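Local structure of multicopper oxidase (Arthrobacter sp. FB24, 3GDC) at residues G10-P13 / T14-L17; A123-F126 / G127-Y131. The protein probably oxidises phenolic or similar substrates and passes the electrons through its copper sites to dioxygen, reducing it to water, as laccases do. All blocks are in the same frame, centred on the assembly; numbering follows the deposited sequence.

Contact 1. Residues G10-P13 / T14-L17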
ATOM      1  N   GLY A  10     -14.829  29.508  -3.033  1.00 22.36           N
ATOM      2  CA  GLY A  10     -15.105  29.501  -1.600  1.00 22.47           C
ATOM      3  C   GLY A  10     -14.036  28.776  -0.800  1.00 22.77           C
ATOM      4  O   GLY A  10     -14.172  28.626   0.415  1.00 23.13           O
ATOM      5  N   ILE A  11     -12.989  28.309  -1.489  1.00 22.14           N
ATOM      6  CA  ILE A  11     -11.806  27.670  -0.875  1.00 21.63           C
ATOM      7  C   ILE A  11     -10.546  28.258  -1.523  1.00 20.79           C
ATOM      8  O   ILE A  11     -10.511  28.427  -2.750  1.00 20.88           O
ATOM      9  CB  ILE A  11     -11.788  26.123  -1.122  1.00 21.77           C
ATOM     10  CG1 ILE A  11     -13.044  25.436  -0.580  1.00 22.14           C
ATOM     11  CG2 ILE A  11     -10.534  25.475  -0.522  1.00 22.95           C
ATOM     12  CD1 ILE A  11     -13.225  23.996  -1.086  1.00 21.86           C
ATOM     13  N   ASP A  12      -9.529  28.573  -0.716  1.00 19.41           N
ATOM     14  CA  ASP A  12      -8.218  29.004  -1.235  1.00 18.91           C
ATOM     15  C   ASP A  12      -7.154  27.973  -0.871  1.00 17.27           C
ATOM     16  O   ASP A  12      -6.565  28.038   0.210  1.00 16.42           O
ATOM     17  CB  ASP A  12      -7.825  30.389  -0.705  1.00 19.44           C
ATOM     18  CG  ASP A  12      -6.549  30.945  -1.357  1.00 21.43           C
ATOM     19  OD1 ASP A  12      -5.812  30.216  -2.060  1.00 22.60           O
ATOM     20  OD2 ASP A  12      -6.274  32.145  -1.156  1.00 24.71           O
ATOM     21  N   PRO A  13      -6.909  27.004  -1.766  1.00 16.71           N
ATOM     22  CA  PRO A  13      -5.928  25.946  -1.490  1.00 16.24           C
ATOM     23  C   PRO A  13      -4.511  26.459  -1.213  1.00 16.32           C
ATOM     24  O   PRO A  13      -3.781  25.851  -0.417  1.00 16.22           O
ATOM     25  CB  PRO A  13      -5.957  25.101  -2.769  1.00 16.45           C
ATOM     26  CG  PRO A  13      -7.361  25.347  -3.332  1.00 16.07           C
ATOM     27  CD  PRO A  13      -7.565  26.814  -3.075  1.00 16.11           C
ATOM     28  N   THR A  14      -4.123  27.556  -1.870  1.00 16.30           N
ATOM     29  CA  THR A  14      -2.799  28.148  -1.645  1.00 16.87           C
ATOM     30  C   THR A  14      -2.657  28.643  -0.210  1.00 16.46           C
ATOM     31  O   THR A  14      -1.631  28.411   0.429  1.00 16.37           O
ATOM     32  CB  THR A  14      -2.493  29.288  -2.655  1.00 17.33           C
ATOM     33  OG1 THR A  14      -2.391  28.723  -3.964  1.00 19.64           O
ATOM     34  CG2 THR A  14      -1.167  29.974  -2.340  1.00 17.60           C
ATOM     35  N   ALA A  15      -3.691  29.320   0.284  1.00 15.99           N
ATOM     36  CA  ALA A  15      -3.708  29.790   1.666  1.00 16.32           C
ATOM     37  C   ALA A  15      -3.667  28.598   2.632  1.00 15.58           C
ATOM     38  O   ALA A  15      -2.882  28.585   3.596  1.00 16.01           O
ATOM     39  CB  ALA A  15      -4.939  30.636   1.911  1.00 16.29           C
ATOM     40  N   ILE A  16      -4.488  27.592   2.344  1.00 15.05           N
ATOM     41  CA  ILE A  16      -4.560  26.366   3.157  1.00 14.77           C
ATOM     42  C   ILE A  16      -3.194  25.686   3.267  1.00 14.82           C
ATOM     43  O   ILE A  16      -2.811  25.184   4.332  1.00 13.85           O
ATOM     44  CB  ILE A  16      -5.629  25.399   2.586  1.00 14.67           C
ATOM     45  CG1 ILE A  16      -7.021  26.003   2.815  1.00 13.81           C
ATOM     46  CG2 ILE A  16      -5.509  23.990   3.216  1.00 13.93           C
ATOM     47  CD1 ILE A  16      -8.179  25.158   2.310  1.00 15.46           C
ATOM     48  N   LEU A  17      -2.456  25.697   2.157  1.00 14.63           N
ATOM     49  CA  LEU A  17      -1.155  25.066   2.063  1.00 15.23           C
ATOM     50  C   LEU A  17      -0.208  25.463   3.206  1.00 15.20           C
ATOM     51  O   LEU A  17       0.561  24.632   3.697  1.00 15.09           O
ATOM     52  CB  LEU A  17      -0.529  25.409   0.709  1.00 15.47           C
ATOM     53  CG  LEU A  17       0.765  24.771   0.243  1.00 17.37           C
ATOM     54  CD1 LEU A  17       0.543  23.279  -0.040  1.00 15.33           C
ATOM     55  CD2 LEU A  17       1.190  25.510  -1.018  1.00 16.69           C
TER

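Contact 2. Residues A123-F126 / G127-Y131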
ATOM      1  N   ALA A 123      -1.628  16.959  23.452  1.00 19.70           N
ATOM      2  CA  ALA A 123      -1.060  16.810  22.107  1.00 19.42           C
ATOM      3  C   ALA A 123      -0.041  15.668  22.134  1.00 19.54           C
ATOM      4  O   ALA A 123       1.142  15.872  22.430  1.00 19.51           O
ATOM      5  CB  ALA A 123      -0.420  18.119  21.639  1.00 19.41           C
ATOM      6  N   THR A 124      -0.523  14.455  21.870  1.00 19.53           N
ATOM      7  CA  THR A 124       0.313  13.255  21.910  1.00 20.33           C
ATOM      8  C   THR A 124      -0.237  12.191  20.963  1.00 19.60           C
ATOM      9  O   THR A 124      -1.450  12.113  20.781  1.00 19.90           O
ATOM     10  CB  THR A 124       0.327  12.595  23.309  1.00 21.03           C
ATOM     11  OG1 THR A 124       0.021  13.559  24.319  1.00 25.89           O
ATOM     12  CG2 THR A 124       1.681  11.978  23.573  1.00 19.43           C
ATOM     13  N   PRO A 125       0.646  11.378  20.345  1.00 19.12           N
ATOM     14  CA  PRO A 125       2.101  11.507  20.291  1.00 18.83           C
ATOM     15  C   PRO A 125       2.468  12.588  19.294  1.00 18.51           C
ATOM     16  O   PRO A 125       1.596  13.054  18.552  1.00 18.50           O
ATOM     17  CB  PRO A 125       2.551  10.135  19.772  1.00 18.89           C
ATOM     18  CG  PRO A 125       1.406   9.700  18.902  1.00 19.11           C
ATOM     19  CD  PRO A 125       0.182  10.175  19.630  1.00 19.04           C
ATOM     20  N   PHE A 126       3.729  13.000  19.274  1.00 18.17           N
ATOM     21  CA  PHE A 126       4.158  13.886  18.207  1.00 17.80           C
ATOM     22  C   PHE A 126       4.003  13.179  16.861  1.00 17.31           C
ATOM     23  O   PHE A 126       4.088  11.946  16.773  1.00 17.46           O
ATOM     24  CB  PHE A 126       5.562  14.463  18.439  1.00 18.55           C
ATOM     25  CG  PHE A 126       6.710  13.545  18.087  1.00 19.56           C
ATOM     26  CD1 PHE A 126       7.129  13.394  16.761  1.00 20.60           C
ATOM     27  CD2 PHE A 126       7.426  12.890  19.089  1.00 19.72           C
ATOM     28  CE1 PHE A 126       8.219  12.576  16.444  1.00 20.16           C
ATOM     29  CE2 PHE A 126       8.519  12.063  18.776  1.00 20.04           C
ATOM     30  CZ  PHE A 126       8.913  11.914  17.456  1.00 19.33           C
ATOM     31  N   GLY A 127       3.712  13.969  15.842  1.00 17.14           N
ATOM     32  CA  GLY A 127       3.552  13.440  14.498  1.00 17.05           C
ATOM     33  C   GLY A 127       2.562  14.228  13.682  1.00 16.92           C
ATOM     34  O   GLY A 127       2.126  15.316  14.064  1.00 16.86           O
ATOM     35  N   THR A 128       2.231  13.671  12.526  1.00 16.44           N
ATOM     36  CA  THR A 128       1.299  14.291  11.597  1.00 15.87           C
ATOM     37  C   THR A 128       0.024  13.482  11.653  1.00 15.14           C
ATOM     38  O   THR A 128       0.022  12.282  11.339  1.00 14.42           O
ATOM     39  CB  THR A 128       1.913  14.298  10.187  1.00 16.35           C
ATOM     40  OG1 THR A 128       3.094  15.108  10.208  1.00 18.09           O
ATOM     41  CG2 THR A 128       0.940  14.812   9.144  1.00 15.92           C
ATOM     42  N   HIS A 129      -1.057  14.133  12.088  1.00 13.89           N
ATOM     43  CA  HIS A 129      -2.318  13.454  12.327  1.00 14.07           C
ATOM     44  C   HIS A 129      -3.449  14.168  11.582  1.00 13.81           C
ATOM     45  O   HIS A 129      -3.201  15.009  10.705  1.00 13.85           O
ATOM     46  CB  HIS A 129      -2.600  13.361  13.841  1.00 14.74           C
ATOM     47  CG  HIS A 129      -1.434  12.876  14.649  1.00 15.64           C
ATOM     48  ND1 HIS A 129      -0.886  11.617  14.491  1.00 14.87           N
ATOM     49  CD2 HIS A 129      -0.717  13.478  15.634  1.00 16.40           C
ATOM     50  CE1 HIS A 129       0.123  11.471  15.334  1.00 16.53           C
ATOM     51  NE2 HIS A 129       0.246  12.586  16.038  1.00 16.13           N
ATOM     52  N   LEU A 130      -4.683  13.817  11.924  1.00 13.59           N
ATOM     53  CA  LEU A 130      -5.865  14.333  11.253  1.00 13.75           C
ATOM     54  C   LEU A 130      -7.065  14.178  12.169  1.00 13.61           C
ATOM     55  O   LEU A 130      -6.981  13.526  13.223  1.00 14.19           O
ATOM     56  CB  LEU A 130      -6.102  13.607   9.911  1.00 13.71           C
ATOM     57  CG  LEU A 130      -6.473  12.111   9.905  1.00 13.90           C
ATOM     58  CD1 LEU A 130      -7.347  11.772   8.657  1.00 15.70           C
ATOM     59  CD2 LEU A 130      -5.272  11.211   9.961  1.00 16.79           C
ATOM     60  N   TYR A 131      -8.168  14.801  11.778  1.00 12.99           N
ATOM     61  CA  TYR A 131      -9.440  14.655  12.466  1.00 13.11           C
ATOM     62  C   TYR A 131     -10.536  14.609  11.405  1.00 13.51           C
ATOM     63  O   TYR A 131     -10.356  15.114  10.275  1.00 13.38           O
ATOM     64  CB  TYR A 131      -9.664  15.803  13.476  1.00 13.41           C
ATOM     65  CG  TYR A 131      -9.757  17.179  12.847  1.00 13.20           C
ATOM     66  CD1 TYR A 131     -10.989  17.689  12.420  1.00 14.78           C
ATOM     67  CD2 TYR A 131      -8.612  17.957  12.653  1.00 12.79           C
ATOM     68  CE1 TYR A 131     -11.085  18.957  11.825  1.00 13.92           C
ATOM     69  CE2 TYR A 131      -8.688  19.229  12.043  1.00 11.36           C
ATOM     70  CZ  TYR A 131      -9.932  19.714  11.640  1.00 14.66           C
ATOM     71  OH  TYR A 131     -10.031  20.941  11.042  1.00 13.47           O
TER

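Contact 1. Residues G10-P13 / T14-L17
The N-terminus of helix 13-18 is capped by Asp12, whose carboxylate reaches forward to the first turn and offers OD1 to two backbone N-H groups. The bond from Ala15 N is weak but nearly straight, at 3.3 Å to Asp12 OD1 and 163°; the one from Thr14 N, 3.2 Å from the same OD1, is weak and strongly bent. With CG trans to the main-chain nitrogen (chi1 -173°), the acid is carried forward alongside the turn, where its CG also rests 3.7 Å from Ala15 CB. Pro13 fills the first helical position, where its missing N-H costs nothing. Regular helical bonding starts at once: Ile16 N meets Asp12 O at 3.0 Å, almost in line with the carbonyl, and Leu17 N meets Pro13 O at 2.9 Å.

On the buried side, Ile11 reaches past the cap and lays CG2 against CD1 of Ile16, 3.7 Å away, the two branched side chains crossing obliquely. Thr14 turns its OG1 to His191, while Pro13 and Leu17 pack on Phe192, both of helix 191-194, so the capped turn is seated on another helix. The pairing of Ile11, just before the cap, with Ile16, four residues beyond the cap, is that of a hydrophobic staple, here joined to an aspartate N-cap followed by proline at the first helical position.

Contact 2. Residues A123-F126 / G127-Y131
His129 reaches back from strand 127-132 to the carbonyl of Pro125, tying the turn that enters this strand of a cupredoxin-type beta sandwich to the strand itself. His129 NE2 donates to Pro125 O over 2.9 Å, with an N-H...O angle of 157°. The oxygen lies at the edge of the imidazole, close to its plane, whereas the nitrogen stands above the carbonyl plane, 38° out of it. CG of His129 sits trans to its own carbonyl carbon (chi1 -48°), which swings the ring back toward the turn and sets it over Gly127, whose C is 3.7 Å above the ring plane near the rim. Pro125, preceded by a cis peptide bond, adds only a loose touch of CG on His129 CE1 at 4.2 Å. Gly127 has backbone angles that would drive a CB into Phe126 O, and the Phe126 side chain packs on Glu72 and Pro154.

The next shell holds the imidazole from its other nitrogen: ND1 is hydrogen-bonded to NH2 of Arg253, which probably keeps the ring from flipping. Phe227 of the second subunit meets it at a steep angle and also packs on Pro125. His132, which ends the strand, and Cys133 just after it are copper ligands, and the His129 side chain lies about 9 Å from a bound copper ion. An alanine in place of His129 would probably leave both the Pro125 carbonyl and Arg253 without this mate and open a gap against Phe227 of that subunit. Arg253 grips the strand at a second point as well, its NE hydrogen-bonded to Thr128 O.

In the fold
Contact 1 precedes contact 2 along the chain, and the two lie on opposite sides of its centre, 22 Å apart between centres and about 10 Å at their nearest atoms, without touching. They share no helix or strand. Helix 13-18 leads into strand 20-27, which belongs to the same mixed beta-sheet as strand 127-132. Both contacts also border the beta-sheet that contains strands 163-172 and 253-258: residues 14-17 meet the first of these, and residues 127-131 the second. This probably places the two local motifs, a helix start and a strand entry, beside the junction of the two sandwiches, and contact 2 additionally lies at the subunit interface, near copper.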